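Local coordinates for protein putative prolyl-tRNA synthetase (Leishmania major, PDB 5XIL) that probably catalyses the ATP-dependent attachment of L-proline to tRNA(Pro), releasing AMP and diphosphate, as a class II aminoacyl-tRNA synthetase, at residues A[128-133]-A[163-168]; A[289-294]-A[329-334]; A[430-435]-A[505-510]. All coordinates share one frame; numbering follows the deposited sequence. Where two conformers were deposited one is given.

In the fold
The three contacts follow one another along the chain, each in a different part of this multidomain synthetase. Interaction 1 comes first and pairs strands 131-139 and 156-165 in the class II core. Interaction 2 joins strands 293-297 and 330-332 of the anticodon-binding domain, and interaction 3 joins strands 432-437 and 504-509 in the C-terminal, zinc-binding part. None touches another. The centres of interactions 1 and 2 are about 45 Å apart. Those of interactions 1 and 3 are about 36 Å apart. Interactions 2 and 3, with centres about 40 Å apart, lie on opposite sides of the chain's centre. Each contact thus pairs strands within its own region, two antiparallel and one parallel.

Interaction 1 of 3, residues A[128-133]-A[163-168]; sequences DLPVRL and CAWAKA
This is the start of an antiparallel strand pair in the class II catalytic core, where strand 131-139 enters the sheet beside the end of strand 156-165, with an aromatic and cationic cluster laid over one face. Two backbone bonds close a ring around V131 and A164, a hydrogen-bonded pair: V131 N donates to A164 O at 2.9 Å, and A164 N returns a bond to V131 O. Both lie in the plane of the accepting carbonyl. The next pair, R132 and C163, is non-hydrogen-bonded, and C163 SG rests against R132 CB at 3.7 Å.

Before the strand, the chain runs through a peptide bond that is cis ahead of P130. The proline ring then lies over the indole of W165, its CB 3.9 Å from the centroid of the six-membered ring and 21° off the normal, a CH-pi contact over the face. L129 sends CD1 past the end of strand 156-165 to A166 CB, 3.8 Å away. R132 CG lies over the rim of the indole face that P130 covers, and beyond it the chain bends at chi3 (76°) so that the guanidinium crosses the indole obliquely. W165 CZ2 sits 3.4 Å from R132 NE, over one face of the guanidinium, whose plane is tilted 48° from the indole.

V131 and A164 turn to the other side of the sheet, where Y119 of helix 111-122 packs on V131. At the far end, L133 reaches P40 of the second subunit.

E174 of helix 168-189 takes both polar ends of the cluster, one carboxylate oxygen forming a salt bridge with R132 NH2 and the other accepting from W165 NE1. The arginine charge is therefore met by a carboxylate that also binds the N-H of the indole beside it, which would be expected to restrain both groups.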
loop_
_atom_site.group_PDB
_atom_site.type_symbol
_atom_site.label_atom_id
_atom_site.label_comp_id
_atom_site.label_asym_id
_atom_site.label_seq_id
_atom_site.Cartn_x
_atom_site.Cartn_y
_atom_site.Cartn_z
ATOM N N ASP A 128 -2.148 -22.599 -16.983
ATOM C CA ASP A 128 -2.551 -21.348 -16.321
ATOM C C ASP A 128 -2.586 -21.422 -14.787
ATOM O O ASP A 128 -2.784 -20.424 -14.136
ATOM C CB ASP A 128 -3.895 -20.894 -16.860
ATOM C CG ASP A 128 -3.863 -20.668 -18.366
ATOM O OD1 ASP A 128 -2.968 -19.912 -18.819
ATOM O OD2 ASP A 128 -4.717 -21.240 -19.107
ATOM N N LEU A 129 -2.314 -22.561 -14.211
ATOM C CA LEU A 129 -2.402 -22.722 -12.769
ATOM C C LEU A 129 -1.017 -22.671 -12.222
ATOM O O LEU A 129 -0.107 -23.123 -12.875
ATOM C CB LEU A 129 -3.031 -24.055 -12.425
ATOM C CG LEU A 129 -4.501 -24.238 -12.828
ATOM C CD1 LEU A 129 -4.944 -25.634 -12.531
ATOM C CD2 LEU A 129 -5.388 -23.226 -12.128
ATOM N N PRO A 130 -0.859 -22.227 -10.983
ATOM C CA PRO A 130 -1.925 -21.657 -10.117
ATOM C C PRO A 130 -2.320 -20.216 -10.448
ATOM O O PRO A 130 -1.537 -19.464 -11.044
ATOM C CB PRO A 130 -1.286 -21.743 -8.742
ATOM C CG PRO A 130 0.158 -21.505 -9.010
ATOM C CD PRO A 130 0.442 -22.297 -10.269
ATOM N N VAL A 131 -3.550 -19.824 -10.129
ATOM C CA VAL A 131 -3.968 -18.427 -10.215
ATOM C C VAL A 131 -3.919 -17.953 -8.768
ATOM O O VAL A 131 -4.595 -18.563 -7.929
ATOM C CB VAL A 131 -5.386 -18.287 -10.793
ATOM C CG1 VAL A 131 -5.939 -16.854 -10.738
ATOM C CG2 VAL A 131 -5.352 -18.711 -12.262
ATOM N N ARG A 132 -3.091 -16.931 -8.451
ATOM C CA ARG A 132 -2.947 -16.511 -7.048
ATOM C C ARG A 132 -2.990 -14.994 -6.997
ATOM O O ARG A 132 -2.043 -14.301 -7.429
ATOM C CB ARG A 132 -1.606 -16.976 -6.495
ATOM C CG ARG A 132 -1.370 -18.483 -6.605
ATOM C CD ARG A 132 0.047 -18.854 -6.298
ATOM N NE ARG A 132 0.234 -18.792 -4.876
ATOM C CZ ARG A 132 1.438 -18.909 -4.326
ATOM N NH1 ARG A 132 2.501 -19.115 -5.125
ATOM N NH2 ARG A 132 1.567 -18.891 -3.023
ATOM N N LEU A 133 -4.099 -14.486 -6.533
ATOM C CA LEU A 133 -4.418 -13.046 -6.601
ATOM C C LEU A 133 -4.875 -12.488 -5.241
ATOM O O LEU A 133 -5.605 -13.168 -4.507
ATOM C CB LEU A 133 -5.474 -12.772 -7.659
ATOM C CG LEU A 133 -5.078 -13.170 -9.125
ATOM C CD1 LEU A 133 -6.247 -13.066 -10.064
ATOM C CD2 LEU A 133 -3.886 -12.401 -9.647
ATOM N N CYS A 163 -7.004 -18.015 -4.408
ATOM C CA CYS A 163 -6.099 -18.827 -5.195
ATOM C C CYS A 163 -6.799 -20.102 -5.705
ATOM O O CYS A 163 -7.719 -20.618 -5.100
ATOM C CB CYS A 163 -4.864 -19.189 -4.345
ATOM S SG CYS A 163 -3.994 -17.652 -3.742
ATOM N N ALA A 164 -6.266 -20.626 -6.814
ATOM C CA ALA A 164 -6.744 -21.851 -7.451
ATOM C C ALA A 164 -5.512 -22.604 -7.881
ATOM O O ALA A 164 -4.638 -22.033 -8.576
ATOM C CB ALA A 164 -7.561 -21.494 -8.676
ATOM N N TRP A 165 -5.432 -23.860 -7.494
ATOM C CA TRP A 165 -4.284 -24.701 -7.746
ATOM C C TRP A 165 -4.749 -25.980 -8.508
ATOM O O TRP A 165 -5.863 -26.398 -8.349
ATOM C CB TRP A 165 -3.667 -25.166 -6.433
ATOM C CG TRP A 165 -3.110 -24.089 -5.578
ATOM C CD1 TRP A 165 -3.785 -23.276 -4.709
ATOM C CD2 TRP A 165 -1.738 -23.699 -5.528
ATOM N NE1 TRP A 165 -2.879 -22.394 -4.116
ATOM C CE2 TRP A 165 -1.628 -22.640 -4.597
ATOM C CE3 TRP A 165 -0.580 -24.171 -6.155
ATOM C CZ2 TRP A 165 -0.379 -22.050 -4.266
ATOM C CZ3 TRP A 165 0.639 -23.544 -5.882
ATOM C CH2 TRP A 165 0.721 -22.485 -4.952
ATOM N N ALA A 166 -3.818 -26.634 -9.177
ATOM C CA ALA A 166 -4.037 -27.953 -9.812
ATOM C C ALA A 166 -4.279 -29.107 -8.832
ATOM O O ALA A 166 -5.179 -29.914 -9.081
ATOM C CB ALA A 166 -2.872 -28.281 -10.789
ATOM N N LYS A 167 -3.513 -29.158 -7.734
ATOM C CA LYS A 167 -3.599 -30.231 -6.740
ATOM C C LYS A 167 -4.103 -29.774 -5.374
ATOM O O LYS A 167 -3.803 -28.693 -4.919
ATOM C CB LYS A 167 -2.246 -30.928 -6.492
ATOM C CG LYS A 167 -1.574 -31.543 -7.716
ATOM C CD LYS A 167 -0.699 -32.754 -7.355
ATOM C CE LYS A 167 0.284 -32.505 -6.221
ATOM N NZ LYS A 167 1.388 -31.589 -6.621
ATOM N N ALA A 168 -4.774 -30.681 -4.687
ATOM C CA ALA A 168 -5.282 -30.438 -3.340
ATOM C C ALA A 168 -4.186 -30.117 -2.348
ATOM O O ALA A 168 -4.343 -29.279 -1.481
ATOM C CB ALA A 168 -6.036 -31.654 -2.849
#

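Interaction 2 of 3, residues A[289-294]-A[329-334]; sequences ASTQVI and RARCDL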
loop_
_atom_site.group_PDB
_atom_site.type_symbol
_atom_site.label_atom_id
_atom_site.label_comp_id
_atom_site.label_asym_id
_atom_site.label_seq_id
_atom_site.Cartn_x
_atom_site.Cartn_y
_atom_site.Cartn_z
ATOM N N ALA A 289 3.918 1.829 16.133
ATOM C CA ALA A 289 3.722 3.149 16.710
ATOM C C ALA A 289 4.278 4.232 15.757
ATOM O O ALA A 289 5.469 4.208 15.433
ATOM C CB ALA A 289 4.371 3.282 18.094
ATOM N N SER A 290 3.395 5.140 15.352
ATOM C CA SER A 290 3.755 6.137 14.378
ATOM C C SER A 290 4.884 7.006 14.962
ATOM O O SER A 290 5.821 7.397 14.244
ATOM C CB SER A 290 2.554 7.018 14.099
ATOM O OG SER A 290 2.939 7.942 13.149
ATOM N N THR A 291 4.721 7.363 16.221
ATOM C CA THR A 291 5.798 7.896 17.058
ATOM C C THR A 291 6.155 6.851 18.097
ATOM O O THR A 291 5.307 6.428 18.843
ATOM C CB THR A 291 5.418 9.215 17.701
ATOM O OG1 THR A 291 5.209 10.136 16.649
ATOM C CG2 THR A 291 6.517 9.750 18.664
ATOM N N GLN A 292 7.436 6.493 18.166
ATOM C CA GLN A 292 7.908 5.471 19.104
ATOM C C GLN A 292 8.455 6.133 20.389
ATOM O O GLN A 292 8.353 5.583 21.490
ATOM C CB GLN A 292 8.991 4.689 18.424
ATOM C CG GLN A 292 8.483 3.720 17.347
ATOM C CD GLN A 292 9.606 3.015 16.633
ATOM O OE1 GLN A 292 10.595 3.630 16.232
ATOM N NE2 GLN A 292 9.503 1.705 16.521
ATOM N N VAL A 293 9.011 7.314 20.211
ATOM C CA VAL A 293 9.604 8.069 21.338
ATOM C C VAL A 293 9.195 9.503 21.255
ATOM O O VAL A 293 9.372 10.161 20.235
ATOM C CB VAL A 293 11.143 7.998 21.327
ATOM C CG1 VAL A 293 11.715 8.806 22.496
ATOM C CG2 VAL A 293 11.676 6.590 21.203
ATOM N N ILE A 294 8.638 10.032 22.331
ATOM C CA ILE A 294 8.333 11.421 22.402
ATOM C C ILE A 294 9.336 12.086 23.367
ATOM O O ILE A 294 9.529 11.636 24.445
ATOM C CB ILE A 294 6.904 11.705 22.835
ATOM C CG1 ILE A 294 6.517 13.190 22.670
ATOM C CG2 ILE A 294 6.616 11.269 24.251
ATOM C CD1 ILE A 294 6.354 13.606 21.252
ATOM N N ARG A 329 11.656 6.239 15.474
ATOM C CA ARG A 329 10.675 7.268 15.158
ATOM C C ARG A 329 10.503 8.166 16.371
ATOM O O ARG A 329 9.693 7.880 17.253
ATOM C CB ARG A 329 9.337 6.636 14.770
ATOM C CG ARG A 329 9.356 5.917 13.431
ATOM C CD ARG A 329 7.947 5.604 12.953
ATOM N NE ARG A 329 7.370 4.465 13.661
ATOM C CZ ARG A 329 7.808 3.215 13.547
ATOM N NH1 ARG A 329 8.831 2.938 12.751
ATOM N NH2 ARG A 329 7.223 2.240 14.229
ATOM N N ALA A 330 11.265 9.253 16.416
ATOM C CA ALA A 330 11.194 10.158 17.555
ATOM C C ALA A 330 10.623 11.474 17.147
ATOM O O ALA A 330 10.792 11.892 16.006
ATOM C CB ALA A 330 12.591 10.371 18.179
ATOM N N ARG A 331 10.027 12.160 18.090
ATOM C CA ARG A 331 9.652 13.525 17.900
ATOM C C ARG A 331 9.624 14.280 19.190
ATOM O O ARG A 331 9.585 13.674 20.246
ATOM C CB ARG A 331 8.339 13.596 17.171
ATOM C CG ARG A 331 7.153 13.083 17.825
ATOM C CD ARG A 331 5.953 13.724 17.115
ATOM N NE ARG A 331 5.819 15.092 17.598
ATOM C CZ ARG A 331 4.809 15.902 17.316
ATOM N NH1 ARG A 331 3.804 15.482 16.538
ATOM N NH2 ARG A 331 4.818 17.135 17.825
ATOM N N CYS A 332 9.643 15.626 19.100
ATOM C CA CYS A 332 9.452 16.479 20.249
ATOM C C CYS A 332 8.068 17.069 20.460
ATOM O O CYS A 332 7.345 17.284 19.541
ATOM C CB CYS A 332 10.430 17.653 20.157
ATOM S SG CYS A 332 12.086 17.083 20.049
ATOM N N ASP A 333 7.702 17.312 21.696
ATOM C CA ASP A 333 6.514 18.076 21.999
ATOM C C ASP A 333 6.994 19.356 22.722
ATOM O O ASP A 333 7.257 19.330 23.932
ATOM C CB ASP A 333 5.523 17.316 22.831
ATOM C CG ASP A 333 4.165 18.011 22.884
ATOM O OD1 ASP A 333 4.132 19.252 22.665
ATOM O OD2 ASP A 333 3.129 17.346 23.099
ATOM N N LEU A 334 7.148 20.428 21.966
ATOM C CA LEU A 334 7.615 21.727 22.520
ATOM C C LEU A 334 6.481 22.752 22.647
ATOM O O LEU A 334 6.727 23.968 22.686
ATOM C CB LEU A 334 8.722 22.295 21.636
ATOM C CG LEU A 334 9.828 21.294 21.283
ATOM C CD1 LEU A 334 10.780 21.891 20.279
ATOM C CD2 LEU A 334 10.587 20.804 22.480
#
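The guanidinium of R329 carries the side-chain amide of Q292 over one face, with Q292 CD 3.5 Å from R329 NH2 and the two planes only 20° apart, while the carbonyls of A289 and S290 lie at its edge. The stack forms just before the two parallel strands of a beta-alpha-beta crossover of the anticodon-binding domain, in which strand 293-297 runs through helix 306-325 to strand 330-332.

R329 grips A289 O side-on with two nitrogens, the oxygen lying in the guanidinium plane. NE approaches in the carbonyl plane at 2.6 Å, whereas NH2, at 2.9 Å, comes from above it in a more bent bond. Bending at chi3 (-77°) brings the group there. The amide is held at both ends, since Q292 OE1 accepts a nearly straight bond (175°) from R329 N and NE2 donates to P286 O. Y44 of helix 40-60 also touches the R329 side chain.

Parallel pairing takes over from this polar cluster. R329 O accepts from both Q292 N and V293 N, and R331 N then donates to V293 O. V293 and A330 share one sheet face, their CB atoms 4.2 Å apart. On the other, I294 and R331 lie side by side, pointing the same way. T291, from the loop before the strand, crosses R331 at about a right angle. The aliphatic part of R331 is thus pinched, its CG lying 3.5 Å from T291 CG2 and 3.6 Å from I294 CD1.

Interaction 3 of 3, residues A[430-435]-A[505-510]; sequences KCLILA and WVLFGR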
loop_
_atom_site.group_PDB
_atom_site.type_symbol
_atom_site.label_atom_id
_atom_site.label_comp_id
_atom_site.label_asym_id
_atom_site.label_seq_id
_atom_site.Cartn_x
_atom_site.Cartn_y
_atom_site.Cartn_z
ATOM N N LYS A 430 -15.087 -14.833 33.159
ATOM C CA LYS A 430 -14.483 -14.183 32.047
ATOM C C LYS A 430 -13.279 -14.962 31.474
ATOM O O LYS A 430 -12.229 -14.360 31.120
ATOM C CB LYS A 430 -14.094 -12.762 32.404
ATOM C CG LYS A 430 -15.332 -11.930 32.746
ATOM C CD LYS A 430 -14.902 -10.483 33.011
ATOM C CE LYS A 430 -16.037 -9.683 33.625
ATOM N NZ LYS A 430 -16.360 -10.261 34.994
ATOM N N CYS A 431 -13.463 -16.271 31.398
ATOM C CA CYS A 431 -12.474 -17.194 30.816
ATOM C C CYS A 431 -12.992 -17.851 29.536
ATOM O O CYS A 431 -14.219 -17.966 29.365
ATOM C CB CYS A 431 -12.164 -18.257 31.821
ATOM S SG CYS A 431 -11.256 -17.645 33.266
ATOM N N LEU A 432 -12.076 -18.332 28.713
ATOM C CA LEU A 432 -12.353 -19.267 27.626
ATOM C C LEU A 432 -12.176 -20.616 28.193
ATOM O O LEU A 432 -11.549 -20.810 29.278
ATOM C CB LEU A 432 -11.442 -19.078 26.437
ATOM C CG LEU A 432 -11.323 -17.693 25.847
ATOM C CD1 LEU A 432 -10.471 -17.685 24.595
ATOM C CD2 LEU A 432 -12.681 -17.107 25.609
ATOM N N ILE A 433 -12.684 -21.609 27.455
ATOM C CA ILE A 433 -12.702 -22.969 27.970
ATOM C C ILE A 433 -12.173 -23.926 26.953
ATOM O O ILE A 433 -12.587 -23.894 25.787
ATOM C CB ILE A 433 -14.162 -23.383 28.313
ATOM C CG1 ILE A 433 -14.678 -22.574 29.517
ATOM C CG2 ILE A 433 -14.224 -24.885 28.627
ATOM C CD1 ILE A 433 -16.194 -22.687 29.758
ATOM N N LEU A 434 -11.255 -24.763 27.358
ATOM C CA LEU A 434 -10.874 -25.937 26.566
ATOM C C LEU A 434 -11.535 -27.139 27.166
ATOM O O LEU A 434 -11.372 -27.417 28.354
ATOM C CB LEU A 434 -9.352 -26.126 26.636
ATOM C CG LEU A 434 -8.506 -25.434 25.644
ATOM C CD1 LEU A 434 -7.056 -25.709 26.045
ATOM C CD2 LEU A 434 -8.787 -25.957 24.227
ATOM N N ALA A 435 -12.353 -27.819 26.382
ATOM C CA ALA A 435 -13.149 -28.920 26.881
ATOM C C ALA A 435 -13.089 -30.099 25.892
ATOM O O ALA A 435 -12.859 -29.892 24.678
ATOM C CB ALA A 435 -14.603 -28.466 27.032
ATOM N N TRP A 505 -9.762 -31.856 22.143
ATOM C CA TRP A 505 -10.163 -30.705 22.958
ATOM C C TRP A 505 -10.571 -29.615 22.027
ATOM O O TRP A 505 -9.978 -29.474 20.984
ATOM C CB TRP A 505 -8.989 -30.230 23.809
ATOM C CG TRP A 505 -8.539 -31.229 24.833
ATOM C CD1 TRP A 505 -7.663 -32.251 24.658
ATOM C CD2 TRP A 505 -8.919 -31.269 26.207
ATOM N NE1 TRP A 505 -7.460 -32.919 25.840
ATOM C CE2 TRP A 505 -8.215 -32.351 26.806
ATOM C CE3 TRP A 505 -9.781 -30.523 26.977
ATOM C CZ2 TRP A 505 -8.337 -32.674 28.159
ATOM C CZ3 TRP A 505 -9.939 -30.846 28.292
ATOM C CH2 TRP A 505 -9.200 -31.933 28.891
ATOM N N VAL A 506 -11.572 -28.837 22.358
ATOM C CA VAL A 506 -11.945 -27.699 21.500
ATOM C C VAL A 506 -12.055 -26.483 22.427
ATOM O O VAL A 506 -12.303 -26.631 23.618
ATOM C CB VAL A 506 -13.274 -27.967 20.746
ATOM C CG1 VAL A 506 -14.414 -28.153 21.675
ATOM C CG2 VAL A 506 -13.671 -26.848 19.751
ATOM N N LEU A 507 -11.754 -25.325 21.886
ATOM C CA LEU A 507 -11.864 -24.064 22.586
ATOM C C LEU A 507 -13.222 -23.457 22.392
ATOM O O LEU A 507 -13.622 -23.205 21.232
ATOM C CB LEU A 507 -10.746 -23.158 22.054
ATOM C CG LEU A 507 -10.616 -21.791 22.657
ATOM C CD1 LEU A 507 -10.132 -21.903 24.081
ATOM C CD2 LEU A 507 -9.630 -21.000 21.783
ATOM N N PHE A 508 -13.911 -23.228 23.531
ATOM C CA PHE A 508 -15.235 -22.621 23.603
ATOM C C PHE A 508 -15.128 -21.258 24.295
ATOM O O PHE A 508 -14.211 -21.028 25.089
ATOM C CB PHE A 508 -16.144 -23.379 24.475
ATOM C CG PHE A 508 -16.612 -24.714 23.940
ATOM C CD1 PHE A 508 -17.763 -24.791 23.203
ATOM C CD2 PHE A 508 -16.002 -25.841 24.329
ATOM C CE1 PHE A 508 -18.259 -26.051 22.786
ATOM C CE2 PHE A 508 -16.482 -27.090 23.923
ATOM C CZ PHE A 508 -17.583 -27.186 23.159
ATOM N N GLY A 509 -16.048 -20.385 23.936
ATOM C CA GLY A 509 -16.236 -19.137 24.654
ATOM C C GLY A 509 -17.405 -18.342 24.245
ATOM O O GLY A 509 -17.949 -18.503 23.136
ATOM N N ARG A 510 -17.782 -17.404 25.087
ATOM C CA ARG A 510 -18.557 -16.279 24.609
ATOM C C ARG A 510 -17.698 -15.465 23.626
ATOM O O ARG A 510 -16.486 -15.382 23.807
ATOM C CB ARG A 510 -19.002 -15.432 25.804
ATOM C CG ARG A 510 -19.937 -16.185 26.748
ATOM C CD ARG A 510 -20.301 -15.358 27.965
ATOM N NE ARG A 510 -21.229 -16.102 28.820
ATOM C CZ ARG A 510 -21.331 -15.953 30.137
ATOM N NH1 ARG A 510 -20.549 -15.079 30.782
ATOM N NH2 ARG A 510 -22.170 -16.728 30.821
HETATM O O HOH W 1 -15.884 -16.887 27.327
#
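Strands 432-437 and 504-509 form an antiparallel pair in the C-terminal domain of the synthetase, the zinc-binding part of the chain, and their contact is tight from L432 to A435 but looser beyond, at C431 and R510. In the tight part four backbone bonds link two hydrogen-bonded pairs, I433 with F508 and A435 with V506. The shortest runs from F508 N to I433 O, at 2.7 Å and 174°, nearly along the C=O axis.

Between these pairs lies the non-hydrogen-bonded pair L434 and L507. L434 CD2 rests 4.0 Å from L507 CB as the two side chains cross obliquely, and L507 CD1 reaches back to L432 CB. A methyl of L432 occupies the place a side chain at G509 would take, with L432 CD2 4.2 Å from G509 CA. On the opposite face, A435 CB meets F508 CE2 at 3.9 Å. The phenyl ring also makes an edge-to-face contact with F423 of helix 423-428, and the F508 side chain lies about 7 Å from that of the zinc ligand C443. At the far end, W505 brings the CE3-CZ3 rim of its indole up to the L434-A435 backbone, CE3 3.5 Å from A435 C, with L434 O near the ring plane at its edge, while NE1 donates to E486 O. Strand 475-480 pairs with strand 504-509 on its other side.

Before the start of strand 432-437 the grip weakens. Here the backbones are linked through a single water, which accepts from R510 N at 3.0 Å and lies 2.8 Å from C431 O.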